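Lactate dehydrogenase, adjacent gene encodes predicted malate dehydrogenase (Cryptosporidium parvum, PDB 4ND2) probably catalyses the NAD-dependent interconversion of (S)-lactate and pyruvate, binding the dinucleotide on a Rossmann-type fold. Local coordinates at residues Val31-Ile36 and Ser59-Thr64; Ser152-Phe157 and Glu211-Thr216. All coordinates share one frame; numbering follows the deposited sequence.

In the fold
Two local contacts in one dehydrogenase chain illustrate how secondary structure carries ligand-binding groups. From the N terminus the chain lays down strand 6-10 and helix 14-26 before reaching strand 30-34; helix 40-55 then leads to strand 61-64, and contact 1 closes this short loop at one margin of the six-stranded parallel sheet that binds the dinucleotide. The chain completes the sheet and passes into the second domain, where contact 2 closes a longer loop between helices 147-162 and 206-227. The two loops follow in series, neither nested nor crossing. The centres of contacts 1 and 2 lie about 34 Å apart; Asp-35 in the first holds the cofactor analogue's adenosine ribose, Arg-153 in the second pyruvate.

Contact 1. Residues Val31-Ile36 and Ser59-Thr64; sequences VVLFDI and SKVIGT. With A3D (3-acetylpyridine adenine dinucleotide), chain C.
Val-31 to Phe-34 pair in parallel with Val-61 to Thr-64, closing the beta-alpha-beta crossover made by strand 30-34, helix 40-55 and strand 61-64 of the Rossmann fold. Five backbone hydrogen bonds alternate across the pair, from Val-31 N to Lys-60 O (2.8 Å) through to Asp-35 N on Thr-64 O (3.0 Å). One face carries Val-31, Leu-33 and Val-61: CB of Val-31 lies 4.1 Å from Val-61 CG1 and about as far from Val-61 CG2, while helices 14-26 and 40-55 pack over this face. On the other face Val-32 CG1 presses on Thr-64 CG2 at 3.5 Å, closer than usual for two carbons. Thr-64 brings this methyl there by placing it between backbone N and carbonyl carbon, which turns OG1 anti to the N (chi1 -175°), where Asp-69 and Asp-66 N bind it. Towards solvent the fit is looser: the exposed Ile-62 lies alongside Val-32, its CG1 4.1 Å from Val-32 CG2, and the Lys-60 chain leads off the edge of the sheet. At its C-terminal end strand 30-34 reaches the cofactor. Phe-34, in the last bridge, offers its ring edge to C2A of the adenine, and just beyond it Ile-36 sets CG2 3.5 Å from N1A of the analogue. An acidic residue at the end of the second strand is the familiar mark of NAD-binding Rossmann folds, and here the carboxylate of Asp-35 takes both adenosine ribose hydroxyls: O2B donates to OD1 at 2.6 Å and O3B to OD2 at 2.8 Å, while Ser-12 N also binds OD2.

Contact 2. Residues Ser152-Phe157 and Glu211-Thr216; sequences SRFRTF and EIVCHT. With PYR (pyruvic acid), chain D.
Phe-157 reaches across to Ile-212, His-215 and Thr-216, and its side chain can be followed outward atom by atom. CB meets the CG2 methyl of Ile-212 at 3.8 Å. From there CG is turned anti to the carbonyl carbon (chi1 -60°), and the ring lies against the imidazole of His-215 in an offset stack, with centroids 3.7 Å apart and planes only 7° from parallel. CD2 comes up to Thr-216 OG1, CE2 faces His-215 CG and ND1, and CE1 touches His-215 CE1 at 3.4 Å; at the tip, CZ sits over the centre of the imidazole, whose NE2 is hydrogen-bonded to Glu-222 of its own helix. The opposite face of the phenyl ring bears Arg-153 O near its rim. These contacts pack helix 147-162 against helix 206-227 in the C-terminal alpha/beta domain of the LDH/MDH superfamily, the axes of the two short segments running roughly antiparallel at 146° and 9.2 Å apart. One turn earlier on the same helix, Phe-154 turns its ring edge to Ile-212 CG2, and its CD1 touches Thr-216 OG1, a hydroxyl that donates back to Ile-212 O. Next to Phe-154, the extended Arg-153 grips the pyruvate carboxylate with two hydrogen bonds, NH2 to O at 2.8 Å and NH1 to OXT at 2.9 Å. A water accepting from NH1 of Arg-153 lies 2.8 Å from Thr-216 O, linking the substrate-binding guanidinium to the second helix.

Contact 1. Residues Val31-Ile36 and Ser59-Thr64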
loop_
_atom_site.group_PDB
_atom_site.type_symbol
_atom_site.label_atom_id
_atom_site.label_comp_id
_atom_site.label_asym_id
_atom_site.label_seq_id
_atom_site.Cartn_x
_atom_site.Cartn_y
_atom_site.Cartn_z
ATOM N N VAL A 31 -15.659 -9.256 -4.939
ATOM C CA VAL A 31 -16.857 -8.687 -4.340
ATOM C C VAL A 31 -18.103 -9.054 -5.143
ATOM O O VAL A 31 -18.099 -8.979 -6.370
ATOM C CB VAL A 31 -16.756 -7.151 -4.255
ATOM C CG1 VAL A 31 -18.031 -6.558 -3.667
ATOM C CG2 VAL A 31 -15.542 -6.745 -3.431
ATOM N N VAL A 32 -19.159 -9.452 -4.437
ATOM C CA VAL A 32 -20.485 -9.596 -5.027
ATOM C C VAL A 32 -21.393 -8.537 -4.413
ATOM O O VAL A 32 -21.706 -8.597 -3.223
ATOM C CB VAL A 32 -21.078 -10.998 -4.778
ATOM C CG1 VAL A 32 -22.493 -11.095 -5.341
ATOM C CG2 VAL A 32 -20.184 -12.062 -5.393
ATOM N N LEU A 33 -21.789 -7.559 -5.224
ATOM C CA LEU A 33 -22.747 -6.539 -4.808
ATOM C C LEU A 33 -24.165 -7.047 -5.064
ATOM O O LEU A 33 -24.573 -7.205 -6.216
ATOM C CB LEU A 33 -22.518 -5.228 -5.569
ATOM C CG LEU A 33 -21.455 -4.279 -5.016
ATOM C CD1 LEU A 33 -21.032 -3.271 -6.075
ATOM C CD2 LEU A 33 -21.958 -3.563 -3.768
ATOM N N PHE A 34 -24.903 -7.306 -3.987
ATOM C CA PHE A 34 -26.283 -7.778 -4.077
ATOM C C PHE A 34 -27.254 -6.637 -3.789
ATOM O O PHE A 34 -27.039 -5.845 -2.872
ATOM C CB PHE A 34 -26.523 -8.927 -3.087
ATOM C CG PHE A 34 -27.936 -9.451 -3.091
ATOM C CD1 PHE A 34 -28.271 -10.580 -3.828
ATOM C CD2 PHE A 34 -28.936 -8.817 -2.356
ATOM C CE1 PHE A 34 -29.572 -11.063 -3.835
ATOM C CE2 PHE A 34 -30.237 -9.296 -2.361
ATOM C CZ PHE A 34 -30.556 -10.421 -3.100
ATOM N N ASP A 35 -28.324 -6.559 -4.575
ATOM C CA ASP A 35 -29.426 -5.647 -4.279
ATOM C C ASP A 35 -30.702 -6.123 -4.965
ATOM O O ASP A 35 -30.646 -6.806 -5.988
ATOM C CB ASP A 35 -29.087 -4.221 -4.722
ATOM C CG ASP A 35 -29.784 -3.163 -3.880
ATOM O OD1 ASP A 35 -31.034 -3.086 -3.912
ATOM O OD2 ASP A 35 -29.074 -2.397 -3.188
ATOM N N ILE A 36 -31.846 -5.768 -4.386
ATOM C CA ILE A 36 -33.146 -6.073 -4.992
ATOM C C ILE A 36 -33.539 -5.032 -6.040
ATOM O O ILE A 36 -34.380 -5.302 -6.890
ATOM C CB ILE A 36 -34.274 -6.198 -3.942
ATOM C CG1 ILE A 36 -34.475 -4.886 -3.171
ATOM C CG2 ILE A 36 -33.978 -7.345 -2.986
ATOM C CD1 ILE A 36 -35.749 -4.850 -2.358
ATOM N N SER A 59 -9.035 -7.867 -8.428
ATOM C CA SER A 59 -10.315 -8.204 -7.802
ATOM C C SER A 59 -11.441 -8.161 -8.831
ATOM O O SER A 59 -11.498 -7.242 -9.647
ATOM C CB SER A 59 -10.653 -7.226 -6.670
ATOM O OG SER A 59 -9.844 -7.439 -5.532
ATOM N N LYS A 60 -12.316 -9.162 -8.790
ATOM C CA LYS A 60 -13.541 -9.159 -9.585
ATOM C C LYS A 60 -14.680 -8.582 -8.756
ATOM O O LYS A 60 -14.856 -8.953 -7.593
ATOM C CB LYS A 60 -13.903 -10.574 -10.033
ATOM C CG LYS A 60 -12.798 -11.267 -10.802
ATOM C CD LYS A 60 -13.324 -12.391 -11.679
ATOM C CE LYS A 60 -12.177 -13.145 -12.334
ATOM N NZ LYS A 60 -11.388 -12.273 -13.249
ATOM N N VAL A 61 -15.443 -7.675 -9.360
ATOM C CA VAL A 61 -16.585 -7.045 -8.707
ATOM C C VAL A 61 -17.795 -7.187 -9.625
ATOM O O VAL A 61 -17.800 -6.640 -10.728
ATOM C CB VAL A 61 -16.320 -5.550 -8.421
ATOM C CG1 VAL A 61 -17.492 -4.927 -7.671
ATOM C CG2 VAL A 61 -15.026 -5.379 -7.632
ATOM N N ILE A 62 -18.804 -7.935 -9.173
ATOM C CA ILE A 62 -20.030 -8.151 -9.953
ATOM C C ILE A 62 -21.272 -7.708 -9.184
ATOM O O ILE A 62 -21.279 -7.690 -7.950
ATOM C CB ILE A 62 -20.190 -9.626 -10.386
ATOM C CG1 ILE A 62 -20.340 -10.555 -9.174
ATOM C CG2 ILE A 62 -19.004 -10.054 -11.238
ATOM C CD1 ILE A 62 -20.696 -11.981 -9.536
ATOM N N GLY A 63 -22.314 -7.352 -9.932
ATOM C CA GLY A 63 -23.598 -6.946 -9.370
ATOM C C GLY A 63 -24.648 -8.001 -9.660
ATOM O O GLY A 63 -24.645 -8.603 -10.734
ATOM N N THR A 64 -25.546 -8.233 -8.705
ATOM C CA THR A 64 -26.542 -9.294 -8.835
ATOM C C THR A 64 -27.792 -9.046 -7.994
ATOM O O THR A 64 -27.781 -8.240 -7.059
ATOM C CB THR A 64 -25.945 -10.660 -8.434
ATOM O OG1 THR A 64 -26.896 -11.701 -8.689
ATOM C CG2 THR A 64 -25.559 -10.685 -6.960
HETATM P PA A3D C . -28.959 3.337 1.236
HETATM O O1A A3D C . -28.020 4.188 0.426
HETATM O O2A A3D C . -30.423 3.686 1.277
HETATM O O5B A3D C . -28.823 1.820 0.738
HETATM C C5B A3D C . -29.701 0.789 1.172
HETATM C C4B A3D C . -29.759 -0.254 0.068
HETATM O O4B A3D C . -30.417 -1.431 0.541
HETATM C C3B A3D C . -30.535 0.232 -1.157
HETATM O O3B A3D C . -29.714 0.201 -2.329
HETATM C C2B A3D C . -31.707 -0.725 -1.271
HETATM O O2B A3D C . -32.077 -1.033 -2.618
HETATM C C1B A3D C . -31.194 -1.949 -0.536
HETATM N N9A A3D C . -32.269 -2.844 -0.060
HETATM C C8A A3D C . -33.484 -2.508 0.413
HETATM N N7A A3D C . -34.183 -3.623 0.743
HETATM C C5A A3D C . -33.409 -4.687 0.475
HETATM C C6A A3D C . -33.528 -6.153 0.586
HETATM N N6A A3D C . -34.659 -6.727 1.065
HETATM N N1A A3D C . -32.467 -6.899 0.195
HETATM C C2A A3D C . -31.332 -6.353 -0.285
HETATM N N3A A3D C . -31.161 -5.025 -0.412
HETATM C C4A A3D C . -32.144 -4.164 -0.054
HETATM O O3 A3D C . -28.471 3.237 2.773
HETATM P PN A3D C . -26.938 3.364 3.272
HETATM O O1N A3D C . -26.582 4.821 3.352
HETATM O O2N A3D C . -26.062 2.430 2.483
HETATM O O5D A3D C . -27.062 2.773 4.761
HETATM C C5D A3D C . -27.389 1.398 4.933
HETATM C C4D A3D C . -27.697 1.070 6.390
HETATM O O4D A3D C . -26.521 1.243 7.190
HETATM C C3D A3D C . -28.772 1.964 7.003
HETATM O O3D A3D C . -29.670 1.173 7.781
HETATM C C2D A3D C . -28.010 2.899 7.913
HETATM O O2D A3D C . -28.768 3.358 9.036
HETATM C C1D A3D C . -26.864 2.005 8.348
HETATM N N1N A3D C . -25.706 2.731 8.866
HETATM C C2N A3D C . -25.162 2.310 10.018
HETATM C C3N A3D C . -24.062 2.957 10.563
HETATM C C7N A3D C . -23.453 2.485 11.848
HETATM O O7N A3D C . -22.535 3.128 12.316
HETATM C C8N A3D C . -23.957 1.246 12.522
HETATM C C4N A3D C . -23.523 4.050 9.898
HETATM C C5N A3D C . -24.099 4.465 8.707
HETATM C C6N A3D C . -25.201 3.785 8.209
#

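Contact 2. Residues Ser152-Phe157 and Glu211-Thr216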
loop_
_atom_site.group_PDB
_atom_site.type_symbol
_atom_site.label_atom_id
_atom_site.label_comp_id
_atom_site.label_asym_id
_atom_site.label_seq_id
_atom_site.Cartn_x
_atom_site.Cartn_y
_atom_site.Cartn_z
ATOM N N SER A 152 -13.270 5.472 16.258
ATOM C CA SER A 152 -12.502 6.283 15.303
ATOM C C SER A 152 -12.846 7.765 15.428
ATOM O O SER A 152 -11.957 8.622 15.378
ATOM C CB SER A 152 -12.729 5.810 13.862
ATOM O OG SER A 152 -12.184 4.517 13.662
ATOM N N ARG A 153 -14.131 8.064 15.590
ATOM C CA ARG A 153 -14.572 9.432 15.840
ATOM C C ARG A 153 -13.993 9.947 17.162
ATOM O O ARG A 153 -13.460 11.049 17.218
ATOM C CB ARG A 153 -16.100 9.507 15.861
ATOM C CG ARG A 153 -16.732 9.335 14.486
ATOM C CD ARG A 153 -18.194 8.938 14.576
ATOM N NE ARG A 153 -18.850 8.987 13.268
ATOM C CZ ARG A 153 -20.106 8.610 13.040
ATOM N NH1 ARG A 153 -20.867 8.143 14.028
ATOM N NH2 ARG A 153 -20.604 8.696 11.811
ATOM N N PHE A 154 -14.097 9.127 18.205
ATOM C CA PHE A 154 -13.591 9.455 19.542
ATOM C C PHE A 154 -12.086 9.745 19.480
ATOM O O PHE A 154 -11.634 10.797 19.935
ATOM C CB PHE A 154 -13.913 8.288 20.495
ATOM C CG PHE A 154 -13.687 8.573 21.965
ATOM C CD1 PHE A 154 -13.860 9.843 22.509
ATOM C CD2 PHE A 154 -13.354 7.531 22.821
ATOM C CE1 PHE A 154 -13.666 10.067 23.864
ATOM C CE2 PHE A 154 -13.162 7.749 24.178
ATOM C CZ PHE A 154 -13.318 9.021 24.698
ATOM N N ARG A 155 -11.327 8.831 18.874
ATOM C CA ARG A 155 -9.876 9.003 18.692
ATOM C C ARG A 155 -9.532 10.252 17.883
ATOM O O ARG A 155 -8.598 10.982 18.215
ATOM C CB ARG A 155 -9.275 7.793 17.976
ATOM C CG ARG A 155 -9.292 6.502 18.770
ATOM C CD ARG A 155 -8.931 5.322 17.881
ATOM N NE ARG A 155 -7.496 5.257 17.617
ATOM C CZ ARG A 155 -6.912 4.388 16.796
ATOM N NH1 ARG A 155 -7.630 3.499 16.122
ATOM N NH2 ARG A 155 -5.595 4.413 16.644
ATOM N N THR A 156 -10.286 10.475 16.811
ATOM C CA THR A 156 -10.065 11.608 15.916
ATOM C C THR A 156 -10.246 12.942 16.636
ATOM O O THR A 156 -9.437 13.850 16.469
ATOM C CB THR A 156 -11.005 11.528 14.693
ATOM O OG1 THR A 156 -10.678 10.359 13.931
ATOM C CG2 THR A 156 -10.874 12.753 13.799
ATOM N N PHE A 157 -11.299 13.045 17.443
ATOM C CA PHE A 157 -11.592 14.278 18.171
ATOM C C PHE A 157 -10.531 14.573 19.233
ATOM O O PHE A 157 -10.140 15.721 19.413
ATOM C CB PHE A 157 -12.986 14.225 18.805
ATOM C CG PHE A 157 -14.111 14.051 17.813
ATOM C CD1 PHE A 157 -14.018 14.549 16.513
ATOM C CD2 PHE A 157 -15.279 13.405 18.188
ATOM C CE1 PHE A 157 -15.059 14.387 15.614
ATOM C CE2 PHE A 157 -16.326 13.249 17.292
ATOM C CZ PHE A 157 -16.214 13.737 16.005
ATOM N N GLU A 211 -16.889 17.662 26.174
ATOM C CA GLU A 211 -17.314 18.096 24.837
ATOM C C GLU A 211 -17.007 17.024 23.790
ATOM O O GLU A 211 -17.838 16.733 22.926
ATOM C CB GLU A 211 -16.620 19.411 24.457
ATOM C CG GLU A 211 -17.173 20.107 23.216
ATOM C CD GLU A 211 -16.725 19.491 21.892
ATOM O OE1 GLU A 211 -15.593 18.963 21.804
ATOM O OE2 GLU A 211 -17.513 19.549 20.923
ATOM N N ILE A 212 -15.804 16.459 23.872
ATOM C CA ILE A 212 -15.372 15.383 22.978
ATOM C C ILE A 212 -16.258 14.145 23.128
ATOM O O ILE A 212 -16.587 13.493 22.135
ATOM C CB ILE A 212 -13.884 15.025 23.222
ATOM C CG1 ILE A 212 -12.987 16.140 22.674
ATOM C CG2 ILE A 212 -13.521 13.694 22.577
ATOM C CD1 ILE A 212 -11.553 16.079 23.154
ATOM N N VAL A 213 -16.639 13.827 24.363
ATOM C CA VAL A 213 -17.541 12.703 24.633
ATOM C C VAL A 213 -18.917 12.962 24.010
ATOM O O VAL A 213 -19.491 12.080 23.364
ATOM C CB VAL A 213 -17.670 12.441 26.153
ATOM C CG1 VAL A 213 -18.833 11.504 26.465
ATOM C CG2 VAL A 213 -16.369 11.872 26.700
ATOM N N CYS A 214 -19.430 14.174 24.205
ATOM C CA CYS A 214 -20.706 14.586 23.622
ATOM C C CYS A 214 -20.652 14.564 22.092
ATOM O O CYS A 214 -21.570 14.069 21.441
ATOM C CB CYS A 214 -21.081 15.989 24.109
ATOM S SG CYS A 214 -22.603 16.657 23.400
ATOM N N HIS A 215 -19.567 15.099 21.539
ATOM C CA HIS A 215 -19.359 15.157 20.091
ATOM C C HIS A 215 -19.362 13.754 19.476
ATOM O O HIS A 215 -19.963 13.530 18.423
ATOM C CB HIS A 215 -18.042 15.876 19.787
ATOM C CG HIS A 215 -17.886 16.304 18.362
ATOM N ND1 HIS A 215 -16.704 16.812 17.871
ATOM C CD2 HIS A 215 -18.753 16.296 17.321
ATOM C CE1 HIS A 215 -16.850 17.108 16.593
ATOM N NE2 HIS A 215 -18.083 16.803 16.233
ATOM N N THR A 216 -18.696 12.819 20.151
ATOM C CA THR A 216 -18.692 11.414 19.745
ATOM C C THR A 216 -20.110 10.847 19.701
ATOM O O THR A 216 -20.486 10.175 18.740
ATOM C CB THR A 216 -17.828 10.564 20.700
ATOM O OG1 THR A 216 -16.495 11.087 20.723
ATOM C CG2 THR A 216 -17.786 9.106 20.260
HETATM C C PYR D . -23.664 6.644 12.377
HETATM O O PYR D . -23.148 7.442 11.560
HETATM O OXT PYR D . -23.149 6.449 13.500
HETATM C CA PYR D . -24.900 5.939 12.028
HETATM O O3 PYR D . -25.274 5.000 12.712
HETATM C CB PYR D . -25.693 6.385 10.835
HETATM O O HOH W 1 -20.464 8.015 16.891
#